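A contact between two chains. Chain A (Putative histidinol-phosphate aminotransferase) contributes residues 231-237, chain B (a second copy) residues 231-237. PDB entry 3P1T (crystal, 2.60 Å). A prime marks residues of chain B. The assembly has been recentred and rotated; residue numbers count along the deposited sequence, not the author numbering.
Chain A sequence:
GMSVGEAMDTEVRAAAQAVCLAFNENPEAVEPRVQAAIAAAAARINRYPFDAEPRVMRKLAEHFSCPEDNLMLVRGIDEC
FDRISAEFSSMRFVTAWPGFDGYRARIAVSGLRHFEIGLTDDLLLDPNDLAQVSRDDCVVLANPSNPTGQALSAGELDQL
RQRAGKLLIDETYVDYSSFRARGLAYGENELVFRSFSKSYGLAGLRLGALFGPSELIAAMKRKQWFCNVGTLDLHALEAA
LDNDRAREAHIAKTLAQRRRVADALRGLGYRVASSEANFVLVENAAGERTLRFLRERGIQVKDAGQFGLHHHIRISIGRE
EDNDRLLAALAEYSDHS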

# COMPACT_ATOMS: atom_id res chain seq x y z
N THR A 231 1.33 -5.21 -8.98
CA THR A 231 1.05 -5.47 -10.39
C THR A 231 -0.47 -5.39 -10.73
O THR A 231 -0.79 -4.86 -11.79
CB THR A 231 1.61 -6.83 -10.81
OG1 THR A 231 1.17 -7.12 -12.14
CG2 THR A 231 1.21 -7.95 -9.88
N LEU A 232 -1.38 -5.85 -9.85
CA LEU A 232 -2.82 -5.79 -10.14
C LEU A 232 -3.32 -4.33 -10.14
O LEU A 232 -4.00 -3.92 -11.08
CB LEU A 232 -3.65 -6.64 -9.14
CG LEU A 232 -3.41 -8.14 -9.14
CD1 LEU A 232 -4.16 -8.80 -8.00
CD2 LEU A 232 -3.77 -8.76 -10.49
N ASP A 233 -2.95 -3.54 -9.11
CA ASP A 233 -3.37 -2.15 -9.00
C ASP A 233 -2.75 -1.31 -10.13
O ASP A 233 -3.44 -0.46 -10.69
CB ASP A 233 -3.02 -1.58 -7.63
CG ASP A 233 -3.72 -2.22 -6.44
OD1 ASP A 233 -4.78 -2.83 -6.64
OD2 ASP A 233 -3.20 -2.11 -5.32
N LEU A 234 -1.48 -1.57 -10.48
CA LEU A 234 -0.79 -0.87 -11.57
C LEU A 234 -1.47 -1.10 -12.94
O LEU A 234 -1.71 -0.12 -13.65
CB LEU A 234 0.69 -1.27 -11.68
CG LEU A 234 1.65 -0.76 -10.60
CD1 LEU A 234 2.97 -1.46 -10.73
CD2 LEU A 234 1.85 0.72 -10.67
N HIS A 235 -1.82 -2.36 -13.29
CA HIS A 235 -2.51 -2.63 -14.56
C HIS A 235 -3.93 -2.08 -14.55
O HIS A 235 -4.42 -1.69 -15.61
CB HIS A 235 -2.51 -4.12 -14.91
CG HIS A 235 -1.16 -4.58 -15.35
ND1 HIS A 235 -0.17 -4.92 -14.44
CD2 HIS A 235 -0.63 -4.66 -16.59
CE1 HIS A 235 0.90 -5.22 -15.15
NE2 HIS A 235 0.67 -5.07 -16.45
N ALA A 236 -4.55 -2.01 -13.37
CA ALA A 236 -5.89 -1.45 -13.22
C ALA A 236 -5.85 0.06 -13.51
O ALA A 236 -6.56 0.53 -14.42
CB ALA A 236 -6.41 -1.73 -11.82
N LEU A 237 -4.95 0.78 -12.80
CA LEU A 237 -4.75 2.22 -12.95
C LEU A 237 -4.42 2.58 -14.39
O LEU A 237 -5.04 3.50 -14.95
CB LEU A 237 -3.65 2.72 -12.00
CG LEU A 237 -3.29 4.20 -12.12
CD1 LEU A 237 -4.47 5.07 -11.80
CD2 LEU A 237 -2.14 4.54 -11.23
N THR B 231 -9.03 -4.17 -2.73
CA THR B 231 -9.94 -5.28 -3.03
C THR B 231 -9.26 -6.36 -3.94
O THR B 231 -9.47 -7.54 -3.69
CB THR B 231 -11.24 -4.77 -3.67
OG1 THR B 231 -12.02 -5.89 -4.08
CG2 THR B 231 -11.02 -3.85 -4.87
N LEU B 232 -8.43 -5.99 -4.94
CA LEU B 232 -7.78 -6.97 -5.81
C LEU B 232 -6.73 -7.79 -5.04
O LEU B 232 -6.77 -9.01 -5.13
CB LEU B 232 -7.13 -6.30 -7.04
CG LEU B 232 -8.08 -5.58 -8.02
CD1 LEU B 232 -7.28 -4.84 -9.08
CD2 LEU B 232 -9.12 -6.54 -8.63
N ASP B 233 -5.84 -7.14 -4.27
CA ASP B 233 -4.82 -7.85 -3.48
C ASP B 233 -5.46 -8.74 -2.39
O ASP B 233 -4.99 -9.86 -2.16
CB ASP B 233 -3.82 -6.87 -2.84
CG ASP B 233 -2.98 -6.06 -3.82
OD1 ASP B 233 -2.82 -6.52 -4.98
OD2 ASP B 233 -2.48 -4.98 -3.43
N LEU B 234 -6.53 -8.23 -1.74
CA LEU B 234 -7.24 -8.98 -0.70
C LEU B 234 -7.85 -10.28 -1.27
O LEU B 234 -7.68 -11.33 -0.65
CB LEU B 234 -8.34 -8.12 -0.03
CG LEU B 234 -7.93 -7.00 0.91
CD1 LEU B 234 -9.13 -6.12 1.25
CD2 LEU B 234 -7.36 -7.55 2.18
N HIS B 235 -8.54 -10.21 -2.42
CA HIS B 235 -9.16 -11.40 -3.00
C HIS B 235 -8.11 -12.38 -3.54
O HIS B 235 -8.34 -13.59 -3.49
CB HIS B 235 -10.18 -11.04 -4.09
CG HIS B 235 -11.45 -10.49 -3.50
ND1 HIS B 235 -11.56 -9.17 -3.14
CD2 HIS B 235 -12.59 -11.13 -3.15
CE1 HIS B 235 -12.77 -9.03 -2.64
NE2 HIS B 235 -13.42 -10.19 -2.61
N ALA B 236 -6.94 -11.88 -4.00
CA ALA B 236 -5.84 -12.75 -4.46
C ALA B 236 -5.27 -13.51 -3.27
O ALA B 236 -5.18 -14.75 -3.33
CB ALA B 236 -4.75 -11.93 -5.15
N LEU B 237 -4.92 -12.78 -2.17
CA LEU B 237 -4.39 -13.36 -0.94
C LEU B 237 -5.35 -14.41 -0.37
O LEU B 237 -4.91 -15.51 -0.04
CB LEU B 237 -4.09 -12.27 0.12
CG LEU B 237 -3.60 -12.77 1.48
CD1 LEU B 237 -2.29 -13.48 1.36
CD2 LEU B 237 -3.55 -11.63 2.48
O HOH W 1 -5.71 -4.09 -4.69
O HOH W 2 -0.89 -3.12 -4.50
O HOH W 3 -1.73 -5.24 -6.97

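Both stretches are helical, and each helix continues later in its chain. The axes come within 9.4 Å of each other. Their N-to-C directions differ by 141°, so the helices run roughly antiparallel but clearly splayed. The same short segment of each copy meets its counterpart. The CA atoms of Leu232 and Leu232′ are the nearest CA pair across the stretches, 6.7 Å apart. Together the two surfaces bury 249 Å². Within each helix the backbone bonds follow the usual i to i+4 pattern, as in Ala236 N to Leu232 O at 3.0 Å.

The apolar part of the contact is built from Leu232 and Ala236 of each chain. These residues lie one helical turn apart, and both point their CA-to-CB bonds toward the partner. Leu232 CD1 lies 4.0 Å from Leu232′ CB and 4.3 Å from Ala236′ CB. The reverse contact, Ala236 CB to Leu232′ CD1, measures 4.2 Å. Each leucine therefore reaches the small alanine of the other helix. Both leucines have the m, t rotamer, a common one in helices. Their contacts are van der Waals in nature and keep apolar surface away from solvent.

The polar part centres on Asp233 and Asp233′. Their CA-to-CB bonds point sideways, but the carboxylate ends come nearer to the partner. OD2 of Asp233 and OD2 of Asp233′ are 3.5 Å apart, a close approach of like charges. No direct hydrogen bond joins the two stretches; three waters link them instead. Water 2 donates to Asp233 OD2 and to Asp233′ OD2, at 2.7 Å each. With one hydrogen directed to each oxygen, it offsets some of the repulsion. Both OD2 atoms also have hydrogen-bond partners elsewhere in the structure.

The other two waters form matching bridges. Water 1 donates to Asp233 OD1 at 2.5 Å and accepts from Asp233′ N at 3.1 Å. Water 3 donates to Asp233′ OD1 at 2.6 Å and accepts from Asp233 N at 3.0 Å. Each bridge joins a carboxylate on one chain to a backbone amide on the other. These amides lie in the first turn of each stretch, where Asp233 N has no backbone acceptor within the stretch.

His235 and His235′ take no part in the contact. Each turns back on its own helix, where ND1 of His235 donates to O of Thr231 at 2.7 Å. The same bond in chain B, from His235′ ND1 to Thr231′ O, is also 2.7 Å.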